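PDB 2JJ7: hemolysin II regulatory protein from Bacillus cereus, which probably binds DNA as a TetR-family transcriptional regulator, with the hemolysin II gene as its likely target. Local coordinates for residues R5-L13 with A42-G50. Numbering follows the deposited sequence.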
loop_
_atom_site.group_PDB
_atom_site.type_symbol
_atom_site.label_atom_id
_atom_site.label_comp_id
_atom_site.label_asym_id
_atom_site.label_seq_id
_atom_site.Cartn_x
_atom_site.Cartn_y
_atom_site.Cartn_z
ATOM N N ARG B 5 17.016 -31.876 -19.570
ATOM C CA ARG B 5 17.618 -30.618 -19.113
ATOM C C ARG B 5 16.549 -29.540 -18.863
ATOM O O ARG B 5 16.612 -28.810 -17.870
ATOM C CB ARG B 5 18.640 -30.119 -20.145
ATOM C CG ARG B 5 19.082 -28.678 -19.942
ATOM C CD ARG B 5 19.802 -28.141 -21.156
ATOM N NE ARG B 5 20.130 -26.727 -20.997
ATOM C CZ ARG B 5 19.453 -25.718 -21.546
ATOM N NH1 ARG B 5 19.848 -24.472 -21.329
ATOM N NH2 ARG B 5 18.383 -25.945 -22.307
ATOM N N GLU B 6 15.573 -29.468 -19.772
ATOM C CA GLU B 6 14.501 -28.469 -19.736
ATOM C C GLU B 6 13.637 -28.633 -18.483
ATOM O O GLU B 6 13.352 -27.662 -17.795
ATOM C CB GLU B 6 13.645 -28.549 -21.012
ATOM C CG GLU B 6 14.368 -28.162 -22.332
ATOM C CD GLU B 6 15.573 -29.065 -22.704
ATOM O OE1 GLU B 6 15.557 -30.292 -22.442
ATOM O OE2 GLU B 6 16.552 -28.534 -23.278
ATOM N N GLN B 7 13.251 -29.870 -18.180
ATOM C CA GLN B 7 12.506 -30.184 -16.958
ATOM C C GLN B 7 13.256 -29.817 -15.663
ATOM O O GLN B 7 12.673 -29.271 -14.726
ATOM C CB GLN B 7 12.092 -31.663 -16.945
ATOM C CG GLN B 7 11.315 -32.126 -15.691
ATOM C CD GLN B 7 9.984 -31.395 -15.494
ATOM O OE1 GLN B 7 8.927 -31.967 -15.706
ATOM N NE2 GLN B 7 10.042 -30.126 -15.086
ATOM N N THR B 8 14.544 -30.114 -15.610
ATOM C CA THR B 8 15.321 -29.848 -14.401
ATOM C C THR B 8 15.412 -28.344 -14.148
ATOM O O THR B 8 15.237 -27.890 -13.009
ATOM C CB THR B 8 16.719 -30.492 -14.477
ATOM O OG1 THR B 8 16.571 -31.899 -14.685
ATOM C CG2 THR B 8 17.500 -30.265 -13.189
ATOM N N MET B 9 15.672 -27.586 -15.219
ATOM C CA MET B 9 15.754 -26.140 -15.148
ATOM C C MET B 9 14.409 -25.534 -14.760
ATOM O O MET B 9 14.357 -24.561 -14.007
ATOM C CB MET B 9 16.239 -25.564 -16.477
ATOM C CG MET B 9 17.738 -25.718 -16.672
ATOM S SD MET B 9 18.270 -25.124 -18.272
ATOM C CE MET B 9 18.436 -23.365 -17.935
ATOM N N GLU B 10 13.330 -26.116 -15.279
ATOM C CA GLU B 10 11.986 -25.718 -14.890
ATOM C C GLU B 10 11.716 -25.988 -13.408
ATOM O O GLU B 10 11.225 -25.110 -12.698
ATOM C CB GLU B 10 10.940 -26.416 -15.747
ATOM C CG GLU B 10 9.539 -26.206 -15.212
ATOM C CD GLU B 10 8.526 -26.059 -16.309
ATOM O OE1 GLU B 10 8.324 -27.039 -17.062
ATOM O OE2 GLU B 10 7.939 -24.960 -16.418
ATOM N N ASN B 11 12.039 -27.196 -12.953
ATOM C CA ASN B 11 11.989 -27.510 -11.533
ATOM C C ASN B 11 12.754 -26.496 -10.671
ATOM O O ASN B 11 12.254 -26.073 -9.623
ATOM C CB ASN B 11 12.483 -28.938 -11.267
ATOM C CG ASN B 11 11.485 -29.985 -11.721
ATOM O OD1 ASN B 11 10.354 -29.664 -12.086
ATOM N ND2 ASN B 11 11.897 -31.244 -11.703
ATOM N N ILE B 12 13.945 -26.100 -11.121
ATOM C CA ILE B 12 14.769 -25.141 -10.379
ATOM C C ILE B 12 14.132 -23.748 -10.343
ATOM O O ILE B 12 14.213 -23.053 -9.331
ATOM C CB ILE B 12 16.213 -25.051 -10.924
ATOM C CG1 ILE B 12 16.958 -26.390 -10.745
ATOM C CG2 ILE B 12 17.000 -23.901 -10.231
ATOM C CD1 ILE B 12 18.196 -26.535 -11.654
ATOM N N LEU B 13 13.505 -23.352 -11.451
ATOM C CA LEU B 13 12.832 -22.062 -11.531
ATOM C C LEU B 13 11.560 -22.005 -10.688
ATOM O O LEU B 13 11.305 -20.991 -10.034
ATOM C CB LEU B 13 12.553 -21.678 -12.983
ATOM C CG LEU B 13 13.805 -21.250 -13.765
ATOM C CD1 LEU B 13 13.491 -20.993 -15.236
ATOM C CD2 LEU B 13 14.470 -20.032 -13.130
ATOM N N ALA B 42 25.409 -28.353 -7.248
ATOM C CA ALA B 42 26.287 -28.331 -8.430
ATOM C C ALA B 42 25.523 -28.165 -9.747
ATOM O O ALA B 42 25.893 -27.347 -10.583
ATOM C CB ALA B 42 27.162 -29.579 -8.483
ATOM N N MET B 43 24.462 -28.940 -9.933
ATOM C CA MET B 43 23.711 -28.895 -11.181
ATOM C C MET B 43 23.011 -27.535 -11.332
ATOM O O MET B 43 22.998 -26.948 -12.417
ATOM C CB MET B 43 22.708 -30.053 -11.245
ATOM C CG MET B 43 22.124 -30.307 -12.636
ATOM S SD MET B 43 23.326 -30.861 -13.887
ATOM C CE MET B 43 23.595 -32.531 -13.405
ATOM N N ALA B 44 22.466 -27.035 -10.226
ATOM C CA ALA B 44 21.779 -25.751 -10.201
ATOM C C ALA B 44 22.740 -24.616 -10.564
ATOM O O ALA B 44 22.366 -23.675 -11.273
ATOM C CB ALA B 44 21.130 -25.510 -8.818
ATOM N N SER B 45 23.982 -24.724 -10.091
ATOM C CA SER B 45 24.984 -23.693 -10.349
ATOM C C SER B 45 25.556 -23.858 -11.764
ATOM O O SER B 45 25.892 -22.880 -12.418
ATOM C CB SER B 45 26.074 -23.690 -9.268
ATOM O OG SER B 45 26.654 -24.980 -9.136
ATOM N N TYR B 46 25.629 -25.094 -12.250
ATOM C CA TYR B 46 25.983 -25.317 -13.652
ATOM C C TYR B 46 24.988 -24.603 -14.594
ATOM O O TYR B 46 25.395 -23.866 -15.484
ATOM C CB TYR B 46 26.099 -26.814 -13.978
ATOM C CG TYR B 46 26.375 -27.085 -15.437
ATOM C CD1 TYR B 46 27.604 -26.730 -16.013
ATOM C CD2 TYR B 46 25.404 -27.667 -16.255
ATOM C CE1 TYR B 46 27.858 -26.953 -17.361
ATOM C CE2 TYR B 46 25.652 -27.899 -17.608
ATOM C CZ TYR B 46 26.876 -27.539 -18.148
ATOM O OH TYR B 46 27.124 -27.770 -19.476
ATOM N N TYR B 47 23.691 -24.792 -14.370
ATOM C CA TYR B 47 22.662 -24.208 -15.243
ATOM C C TYR B 47 22.449 -22.690 -15.107
ATOM O O TYR B 47 22.159 -22.016 -16.092
ATOM C CB TYR B 47 21.317 -24.933 -15.060
ATOM C CG TYR B 47 21.246 -26.314 -15.702
ATOM C CD1 TYR B 47 21.781 -26.547 -16.976
ATOM C CD2 TYR B 47 20.619 -27.379 -15.045
ATOM C CE1 TYR B 47 21.714 -27.814 -17.574
ATOM C CE2 TYR B 47 20.541 -28.651 -15.633
ATOM C CZ TYR B 47 21.090 -28.857 -16.899
ATOM O OH TYR B 47 21.020 -30.095 -17.489
ATOM N N PHE B 48 22.565 -22.161 -13.893
ATOM C CA PHE B 48 22.237 -20.756 -13.655
ATOM C C PHE B 48 23.382 -19.883 -13.147
ATOM O O PHE B 48 23.283 -18.656 -13.223
ATOM C CB PHE B 48 20.995 -20.620 -12.756
ATOM C CG PHE B 48 19.734 -21.118 -13.410
ATOM C CD1 PHE B 48 19.257 -22.401 -13.146
ATOM C CD2 PHE B 48 19.052 -20.321 -14.334
ATOM C CE1 PHE B 48 18.101 -22.886 -13.786
ATOM C CE2 PHE B 48 17.899 -20.787 -14.972
ATOM C CZ PHE B 48 17.422 -22.074 -14.696
ATOM N N ASN B 49 24.456 -20.496 -12.644
ATOM C CA ASN B 49 25.610 -19.733 -12.160
ATOM C C ASN B 49 25.196 -18.583 -11.244
ATOM O O ASN B 49 25.405 -17.413 -11.587
ATOM C CB ASN B 49 26.436 -19.180 -13.338
ATOM C CG ASN B 49 27.423 -20.200 -13.908
ATOM O OD1 ASN B 49 27.265 -20.665 -15.038
ATOM N ND2 ASN B 49 28.449 -20.541 -13.129
ATOM N N GLY B 50 24.567 -18.910 -10.113
ATOM C CA GLY B 50 24.346 -17.933 -9.045
ATOM C C GLY B 50 22.929 -17.422 -8.921
ATOM O O GLY B 50 22.137 -17.491 -9.872
#
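Met9 lies over one face of the Tyr47 ring: its CG stands 3.9 Å from the ring centroid and 23° off the normal, a CH-pi contact, and its SD 4.3 Å from the same centroid, a Met-aromatic one. The thioether chain then bends at its last torsion (chi3 84°), which turns CE away from the tyrosine and toward Phe48, 3.6 Å from its CZ, leaving CG and SD over Tyr47. Tyr47 behaves as a knob in a hole formed by Arg5, Thr8, Met9 and Ile12; Thr8 CG2 and Ile12 CD1 meet its ring edge. Arg5, with CG anti to the backbone N and an extended chain, brings its CG to 3.4 Å from Tyr47 OH. Its guanidinium is steeply inclined to the ring; Glu6 OE2, at the guanidinium edge and in its plane, accepts a weak hydrogen bond from NH2 as part of a salt bridge. Segment 42-48 belongs to the second helix of the predicted helix-turn-helix of this TetR-type domain and crosses the domain's first helix nearly at right angles (-99°). Phe48, buried at the end of that second helix, is approached obliquely by Ile12 CG2, 3.9 Å from its CE1, and by Leu13 CG, 3.8 Å from its CZ. Ile12 CD1 also lies 3.9 Å from Ala44 CA. Leu54 of helix 51-62 touches both Leu13 and Phe48, and Ile33 and Ala37 of helix 30-37 pack on Ile12.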